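Local coordinates for protein hydroxyethylthiazole kinase (Pyrococcus horikoshii, PDB 3HPD) that probably phosphorylates the hydroxyl group of 4-methyl-5-beta-hydroxyethylthiazole with ATP and magnesium, a step in the biosynthesis of thiamine diphosphate, at residues M1-E6 and A213-L218; F221-E226 and E251-T256. All blocks are in the same frame, centred on the assembly; numbering follows the deposited sequence.

Contact 1 of 2, residues M1-E6 and A213-L218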
ATOM      1  N   MET A   1     -13.739 -27.369 -14.062  1.00 41.46           N
ATOM      2  CA  MET A   1     -14.899 -27.082 -14.944  1.00 40.98           C
ATOM      3  C   MET A   1     -14.337 -26.393 -16.194  1.00 39.39           C
ATOM      4  O   MET A   1     -13.564 -25.442 -16.092  1.00 38.87           O
ATOM      5  CB  MET A   1     -15.881 -26.184 -14.188  1.00 42.95           C
ATOM      6  CG  MET A   1     -17.343 -26.412 -14.510  1.00 45.51           C
ATOM      7  SD  MET A   1     -18.398 -25.944 -13.121  1.00 48.98           S
ATOM      8  CE  MET A   1     -19.344 -27.441 -12.874  1.00 47.50           C
ATOM      9  N   LYS A   2     -14.718 -26.892 -17.367  1.00 36.56           N
ATOM     10  CA  LYS A   2     -14.232 -26.387 -18.655  1.00 33.05           C
ATOM     11  C   LYS A   2     -14.263 -24.877 -18.939  1.00 29.25           C
ATOM     12  O   LYS A   2     -13.284 -24.330 -19.453  1.00 27.51           O
ATOM     13  CB  LYS A   2     -14.949 -27.137 -19.786  1.00 34.76           C
ATOM     14  CG  LYS A   2     -14.575 -26.714 -21.201  1.00 36.64           C
ATOM     15  CD  LYS A   2     -15.329 -27.553 -22.231  1.00 38.98           C
ATOM     16  CE  LYS A   2     -14.816 -28.989 -22.261  1.00 39.41           C
ATOM     17  NZ  LYS A   2     -15.817 -29.945 -22.812  1.00 41.23           N
ATOM     18  N   PHE A   3     -15.366 -24.201 -18.626  1.00 26.08           N
ATOM     19  CA  PHE A   3     -15.439 -22.767 -18.899  1.00 22.37           C
ATOM     20  C   PHE A   3     -14.459 -21.953 -18.061  1.00 20.28           C
ATOM     21  O   PHE A   3     -14.153 -20.807 -18.396  1.00 17.31           O
ATOM     22  CB  PHE A   3     -16.872 -22.239 -18.710  1.00 23.63           C
ATOM     23  CG  PHE A   3     -17.353 -22.226 -17.281  1.00 23.53           C
ATOM     24  CD1 PHE A   3     -16.856 -21.300 -16.365  1.00 23.76           C
ATOM     25  CD2 PHE A   3     -18.340 -23.112 -16.861  1.00 24.66           C
ATOM     26  CE1 PHE A   3     -17.328 -21.264 -15.054  1.00 22.16           C
ATOM     27  CE2 PHE A   3     -18.821 -23.085 -15.552  1.00 24.26           C
ATOM     28  CZ  PHE A   3     -18.314 -22.154 -14.648  1.00 25.58           C
ATOM     29  N   ILE A   4     -13.966 -22.550 -16.979  1.00 18.38           N
ATOM     30  CA  ILE A   4     -13.012 -21.872 -16.101  1.00 18.35           C
ATOM     31  C   ILE A   4     -11.637 -21.860 -16.758  1.00 18.06           C
ATOM     32  O   ILE A   4     -10.955 -20.835 -16.781  1.00 17.01           O
ATOM     33  CB  ILE A   4     -12.898 -22.582 -14.733  1.00 18.19           C
ATOM     34  CG1 ILE A   4     -14.259 -22.586 -14.035  1.00 18.93           C
ATOM     35  CG2 ILE A   4     -11.860 -21.877 -13.865  1.00 16.94           C
ATOM     36  CD1 ILE A   4     -14.272 -23.325 -12.714  1.00 20.36           C
ATOM     37  N   ILE A   5     -11.235 -23.011 -17.287  1.00 18.16           N
ATOM     38  CA  ILE A   5      -9.949 -23.138 -17.962  1.00 19.13           C
ATOM     39  C   ILE A   5      -9.932 -22.216 -19.176  1.00 18.49           C
ATOM     40  O   ILE A   5      -8.945 -21.529 -19.438  1.00 18.01           O
ATOM     41  CB  ILE A   5      -9.704 -24.598 -18.419  1.00 20.54           C
ATOM     42  CG1 ILE A   5      -9.422 -25.478 -17.196  1.00 21.23           C
ATOM     43  CG2 ILE A   5      -8.553 -24.657 -19.415  1.00 21.62           C
ATOM     44  CD1 ILE A   5      -9.309 -26.963 -17.506  1.00 22.94           C
ATOM     45  N   GLU A   6     -11.038 -22.188 -19.907  1.00 19.10           N
ATOM     46  CA  GLU A   6     -11.130 -21.344 -21.087  1.00 19.87           C
ATOM     47  C   GLU A   6     -11.152 -19.857 -20.742  1.00 18.65           C
ATOM     48  O   GLU A   6     -10.583 -19.042 -21.467  1.00 17.33           O
ATOM     49  CB  GLU A   6     -12.362 -21.723 -21.908  1.00 23.51           C
ATOM     50  CG  GLU A   6     -12.239 -23.094 -22.567  1.00 28.40           C
ATOM     51  CD  GLU A   6     -10.955 -23.235 -23.374  1.00 32.32           C
ATOM     52  OE1 GLU A   6     -10.720 -22.397 -24.271  1.00 34.95           O
ATOM     53  OE2 GLU A   6     -10.180 -24.180 -23.113  1.00 34.31           O
ATOM     54  N   ALA A 213     -17.720 -15.751 -15.129  1.00 14.25           N
ATOM     55  CA  ALA A 213     -16.556 -14.930 -14.800  1.00 14.79           C
ATOM     56  C   ALA A 213     -16.283 -14.938 -13.298  1.00 14.53           C
ATOM     57  O   ALA A 213     -15.153 -15.167 -12.859  1.00 15.22           O
ATOM     58  CB  ALA A 213     -16.775 -13.499 -15.283  1.00 14.15           C
ATOM     59  N   THR A 214     -17.325 -14.686 -12.513  1.00 13.48           N
ATOM     60  CA  THR A 214     -17.192 -14.652 -11.063  1.00 13.92           C
ATOM     61  C   THR A 214     -16.838 -16.032 -10.510  1.00 13.91           C
ATOM     62  O   THR A 214     -15.985 -16.154  -9.629  1.00 12.52           O
ATOM     63  CB  THR A 214     -18.491 -14.144 -10.405  1.00 12.34           C
ATOM     64  OG1 THR A 214     -18.888 -12.914 -11.027  1.00 11.83           O
ATOM     65  CG2 THR A 214     -18.275 -13.893  -8.917  1.00 13.21           C
ATOM     66  N   THR A 215     -17.488 -17.071 -11.030  1.00 13.31           N
ATOM     67  CA  THR A 215     -17.207 -18.433 -10.583  1.00 13.70           C
ATOM     68  C   THR A 215     -15.749 -18.761 -10.894  1.00 12.56           C
ATOM     69  O   THR A 215     -15.050 -19.356 -10.075  1.00 11.97           O
ATOM     70  CB  THR A 215     -18.114 -19.475 -11.293  1.00 13.44           C
ATOM     71  OG1 THR A 215     -19.489 -19.199 -11.001  1.00 13.82           O
ATOM     72  CG2 THR A 215     -17.779 -20.882 -10.823  1.00 14.60           C
ATOM     73  N   SER A 216     -15.291 -18.367 -12.080  1.00 12.26           N
ATOM     74  CA  SER A 216     -13.909 -18.629 -12.477  1.00 12.13           C
ATOM     75  C   SER A 216     -12.922 -17.912 -11.560  1.00 12.56           C
ATOM     76  O   SER A 216     -11.873 -18.455 -11.216  1.00 10.74           O
ATOM     77  CB  SER A 216     -13.670 -18.181 -13.922  1.00 13.64           C
ATOM     78  OG  SER A 216     -14.467 -18.928 -14.824  1.00 14.52           O
ATOM     79  N   ALA A 217     -13.260 -16.688 -11.170  1.00 10.90           N
ATOM     80  CA  ALA A 217     -12.389 -15.903 -10.298  1.00 11.81           C
ATOM     81  C   ALA A 217     -12.248 -16.564  -8.931  1.00 11.61           C
ATOM     82  O   ALA A 217     -11.153 -16.637  -8.376  1.00 10.61           O
ATOM     83  CB  ALA A 217     -12.943 -14.495 -10.139  1.00 10.39           C
ATOM     84  N   LEU A 218     -13.364 -17.053  -8.399  1.00 10.86           N
ATOM     85  CA  LEU A 218     -13.367 -17.699  -7.092  1.00 11.86           C
ATOM     86  C   LEU A 218     -12.602 -19.015  -7.092  1.00 12.13           C
ATOM     87  O   LEU A 218     -11.892 -19.322  -6.136  1.00 12.24           O
ATOM     88  CB  LEU A 218     -14.810 -17.917  -6.624  1.00 10.94           C
ATOM     89  CG  LEU A 218     -15.512 -16.629  -6.178  1.00 11.18           C
ATOM     90  CD1 LEU A 218     -17.020 -16.793  -6.257  1.00 14.42           C
ATOM     91  CD2 LEU A 218     -15.070 -16.275  -4.762  1.00 13.40           C
TER
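Helix residues 2-6 pass across residues 213-218 at nearly a right angle, -82°, with the two short axes 9.3 Å apart and Ile4 opposite Ser216. The CA atoms of these two residues come within 4.9 Å of each other. The close approach is consistent with the small side chain of Ser216. The hydroxyl of Ser216 makes the closest contacts. Its OG lies 3.5 Å from Ile4 CA and 3.7 Å from Ile4 CG1. It also meets the edge of the Phe3 ring, in the ring plane, 3.7 Å from Phe3 CE1. These are van der Waals contacts, and no hydrogen bond joins the segments. The polar need of Ser216 OG is met within its own helix, by a hydrogen bond to the carbonyl of Lys212. With chi1 at -63°, OG stands beside the backbone N, where it can reach back to that carbonyl. Ile4 CG2 also rests 4.1 Å from Ser216 CB. Thr215 adds a second apolar touch. Its methyl CG2 meets Phe3 CZ at 4.1 Å, again at the edge of the ring, and the two side chains cross at about a right angle. Thr215 OG1 bonds to the carbonyl of Leu211, and its methyl is what faces Phe3. Phe3 also packs edge-to-face with Phe178 of strand 177-180. The contact thus joins the start of helix 2-14 to helix 210-231 in this ribokinase-like alpha/beta fold. Thr215 touches Val171 and Phe178 of the sheet, Leu218 touches Val180, and Ala213 and Ser216 pack on Phe204 of helix 193-205.

Contact 2 of 2, residues F221-E226 and E251-T256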
ATOM      1  N   PHE A 221      -8.730 -18.132  -7.622  1.00 10.87           N
ATOM      2  CA  PHE A 221      -8.131 -17.571  -6.413  1.00 10.83           C
ATOM      3  C   PHE A 221      -8.115 -18.587  -5.277  1.00 10.71           C
ATOM      4  O   PHE A 221      -7.164 -18.644  -4.493  1.00  9.47           O
ATOM      5  CB  PHE A 221      -8.894 -16.322  -5.967  1.00 10.21           C
ATOM      6  CG  PHE A 221      -8.236 -15.589  -4.834  1.00 11.54           C
ATOM      7  CD1 PHE A 221      -7.095 -14.827  -5.055  1.00 13.06           C
ATOM      8  CD2 PHE A 221      -8.740 -15.685  -3.540  1.00 13.28           C
ATOM      9  CE1 PHE A 221      -6.462 -14.161  -4.004  1.00 14.82           C
ATOM     10  CE2 PHE A 221      -8.115 -15.023  -2.479  1.00 13.17           C
ATOM     11  CZ  PHE A 221      -6.974 -14.264  -2.713  1.00 12.37           C
ATOM     12  N   GLY A 222      -9.180 -19.379  -5.186  1.00 10.90           N
ATOM     13  CA  GLY A 222      -9.266 -20.387  -4.145  1.00 11.26           C
ATOM     14  C   GLY A 222      -8.159 -21.416  -4.279  1.00  9.89           C
ATOM     15  O   GLY A 222      -7.579 -21.857  -3.285  1.00 10.88           O
ATOM     16  N   ILE A 223      -7.875 -21.810  -5.516  1.00 11.14           N
ATOM     17  CA  ILE A 223      -6.814 -22.775  -5.784  1.00 10.99           C
ATOM     18  C   ILE A 223      -5.458 -22.142  -5.476  1.00 11.65           C
ATOM     19  O   ILE A 223      -4.569 -22.794  -4.923  1.00 10.97           O
ATOM     20  CB  ILE A 223      -6.832 -23.234  -7.264  1.00 11.55           C
ATOM     21  CG1 ILE A 223      -8.120 -24.020  -7.543  1.00 11.36           C
ATOM     22  CG2 ILE A 223      -5.595 -24.092  -7.558  1.00 12.21           C
ATOM     23  CD1 ILE A 223      -8.261 -24.501  -8.984  1.00 13.22           C
ATOM     24  N   ALA A 224      -5.297 -20.870  -5.834  1.00 11.09           N
ATOM     25  CA  ALA A 224      -4.037 -20.179  -5.572  1.00 10.55           C
ATOM     26  C   ALA A 224      -3.782 -20.167  -4.069  1.00 10.03           C
ATOM     27  O   ALA A 224      -2.641 -20.309  -3.621  1.00 10.88           O
ATOM     28  CB  ALA A 224      -4.090 -18.743  -6.117  1.00 11.08           C
ATOM     29  N   ALA A 225      -4.853 -20.006  -3.296  1.00 10.49           N
ATOM     30  CA  ALA A 225      -4.749 -19.984  -1.841  1.00 10.71           C
ATOM     31  C   ALA A 225      -4.281 -21.343  -1.315  1.00 10.97           C
ATOM     32  O   ALA A 225      -3.426 -21.420  -0.432  1.00 11.68           O
ATOM     33  CB  ALA A 225      -6.099 -19.612  -1.229  1.00 10.26           C
ATOM     34  N   GLU A 226      -4.846 -22.416  -1.861  1.00 10.79           N
ATOM     35  CA  GLU A 226      -4.462 -23.761  -1.448  1.00 10.03           C
ATOM     36  C   GLU A 226      -2.997 -24.018  -1.789  1.00 10.71           C
ATOM     37  O   GLU A 226      -2.248 -24.548  -0.971  1.00 10.09           O
ATOM     38  CB  GLU A 226      -5.350 -24.800  -2.141  1.00 10.24           C
ATOM     39  CG  GLU A 226      -6.790 -24.793  -1.648  1.00 12.92           C
ATOM     40  CD  GLU A 226      -7.703 -25.665  -2.489  1.00 13.76           C
ATOM     41  OE1 GLU A 226      -7.283 -26.780  -2.860  1.00 15.10           O
ATOM     42  OE2 GLU A 226      -8.846 -25.237  -2.768  1.00 15.20           O
ATOM     43  N   GLU A 251      -3.939 -24.881 -16.816  1.00 15.12           N
ATOM     44  CA  GLU A 251      -4.946 -25.903 -17.070  1.00 16.54           C
ATOM     45  C   GLU A 251      -4.812 -27.139 -16.188  1.00 15.99           C
ATOM     46  O   GLU A 251      -5.794 -27.601 -15.615  1.00 16.74           O
ATOM     47  CB  GLU A 251      -4.915 -26.337 -18.534  1.00 19.42           C
ATOM     48  CG  GLU A 251      -6.062 -27.256 -18.908  1.00 24.16           C
ATOM     49  CD  GLU A 251      -6.060 -27.619 -20.375  1.00 28.75           C
ATOM     50  OE1 GLU A 251      -5.745 -26.733 -21.198  1.00 30.90           O
ATOM     51  OE2 GLU A 251      -6.386 -28.778 -20.709  1.00 31.83           O
ATOM     52  N   ASN A 252      -3.602 -27.676 -16.080  1.00 16.86           N
ATOM     53  CA  ASN A 252      -3.387 -28.875 -15.276  1.00 17.35           C
ATOM     54  C   ASN A 252      -3.738 -28.660 -13.809  1.00 16.36           C
ATOM     55  O   ASN A 252      -4.367 -29.512 -13.186  1.00 16.56           O
ATOM     56  CB  ASN A 252      -1.935 -29.345 -15.382  1.00 20.12           C
ATOM     57  CG  ASN A 252      -1.721 -30.708 -14.741  1.00 24.18           C
ATOM     58  OD1 ASN A 252      -2.162 -31.729 -15.267  1.00 27.85           O
ATOM     59  ND2 ASN A 252      -1.055 -30.726 -13.596  1.00 26.02           N
ATOM     60  N   VAL A 253      -3.324 -27.522 -13.257  1.00 15.76           N
ATOM     61  CA  VAL A 253      -3.607 -27.226 -11.855  1.00 13.88           C
ATOM     62  C   VAL A 253      -5.109 -27.103 -11.619  1.00 13.67           C
ATOM     63  O   VAL A 253      -5.633 -27.619 -10.634  1.00 14.30           O
ATOM     64  CB  VAL A 253      -2.901 -25.925 -11.408  1.00 13.78           C
ATOM     65  CG1 VAL A 253      -3.181 -25.656  -9.930  1.00 13.30           C
ATOM     66  CG2 VAL A 253      -1.408 -26.046 -11.651  1.00 13.46           C
ATOM     67  N   ILE A 254      -5.807 -26.432 -12.529  1.00 13.23           N
ATOM     68  CA  ILE A 254      -7.252 -26.275 -12.396  1.00 13.70           C
ATOM     69  C   ILE A 254      -7.924 -27.644 -12.482  1.00 14.06           C
ATOM     70  O   ILE A 254      -8.813 -27.964 -11.696  1.00 13.66           O
ATOM     71  CB  ILE A 254      -7.813 -25.357 -13.502  1.00 13.83           C
ATOM     72  CG1 ILE A 254      -7.313 -23.927 -13.282  1.00 15.70           C
ATOM     73  CG2 ILE A 254      -9.338 -25.401 -13.505  1.00 14.33           C
ATOM     74  CD1 ILE A 254      -7.720 -22.952 -14.366  1.00 18.74           C
ATOM     75  N   ARG A 255      -7.480 -28.456 -13.436  1.00 15.55           N
ATOM     76  CA  ARG A 255      -8.034 -29.792 -13.627  1.00 17.66           C
ATOM     77  C   ARG A 255      -7.881 -30.665 -12.384  1.00 17.92           C
ATOM     78  O   ARG A 255      -8.798 -31.399 -12.012  1.00 17.68           O
ATOM     79  CB  ARG A 255      -7.347 -30.471 -14.815  1.00 20.40           C
ATOM     80  CG  ARG A 255      -7.516 -31.979 -14.871  1.00 26.33           C
ATOM     81  CD  ARG A 255      -6.994 -32.510 -16.194  1.00 29.15           C
ATOM     82  NE  ARG A 255      -7.656 -31.824 -17.297  1.00 31.48           N
ATOM     83  CZ  ARG A 255      -7.029 -31.116 -18.231  1.00 32.66           C
ATOM     84  NH1 ARG A 255      -5.707 -30.999 -18.209  1.00 33.11           N
ATOM     85  NH2 ARG A 255      -7.731 -30.508 -19.176  1.00 33.64           N
ATOM     86  N   THR A 256      -6.719 -30.575 -11.746  1.00 16.61           N
ATOM     87  CA  THR A 256      -6.429 -31.375 -10.566  1.00 15.97           C
ATOM     88  C   THR A 256      -6.883 -30.805  -9.217  1.00 16.92           C
ATOM     89  O   THR A 256      -7.094 -31.566  -8.273  1.00 15.36           O
ATOM     90  CB  THR A 256      -4.918 -31.687 -10.481  1.00 16.81           C
ATOM     91  OG1 THR A 256      -4.169 -30.469 -10.570  1.00 18.21           O
ATOM     92  CG2 THR A 256      -4.498 -32.609 -11.619  1.00 17.38           C
TER
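Ile223 meets Val253 and Ile254 through both of its branches. Its CG2 methyl touches Val253 CG1 at 3.7 Å, and its CD1 reaches Ile254 CA at 4.0 Å. The Ile223 and Val253 side chains run antiparallel alongside each other. The extended chain of Ile223, chi2 179°, carries CD1 as far as the backbone of the short helix. The Ile254 side chain lies a little farther off, with CG1 4.4 Å from Ile223 CD1. Ile249 packs on both Ile223 and Ile254, while Tyr257 touches Ile223 from the end of helix 251-257. Leu8 of helix 2-14 also packs against Ile254.

The short helix has polar ties of its own. Arg255 NH2 forms a salt bridge with Glu251 OE2 at 2.7 Å, one turn back. The carboxylate oxygen is met on its anti side and lies close to the guanidinium plane. Glu251 OE1 has a second partner, Lys9 of helix 2-14. Asn252 O accepts from both Thr256 N and Thr256 OG1, which approach from opposite faces of its plane.

Between the segments the chemistry is purely apolar. No directional bond sets the pairing, so it rests on the fit of branched aliphatic side chains away from the annotated sites.

Contacts 1 and 2 have centres 11 Å apart and lie on the same side of the chain's centre. They come in series along the chain, and both use helix 210-231. Contact 1 uses its earlier turns and contact 2 its later ones. Helix 2-14 provides a second connection. Ile5, in the segment 1-6, packs with CD1 on Glu251 CG at 3.5 Å and with CG1 on Ile254 CG2 at 3.7 Å. The N-terminal helix and the late helix 251-257 therefore both touch helix 210-231, and also each other. The result is a cluster of helices 2-14, 210-231 and 251-257, joined mainly by apolar packing.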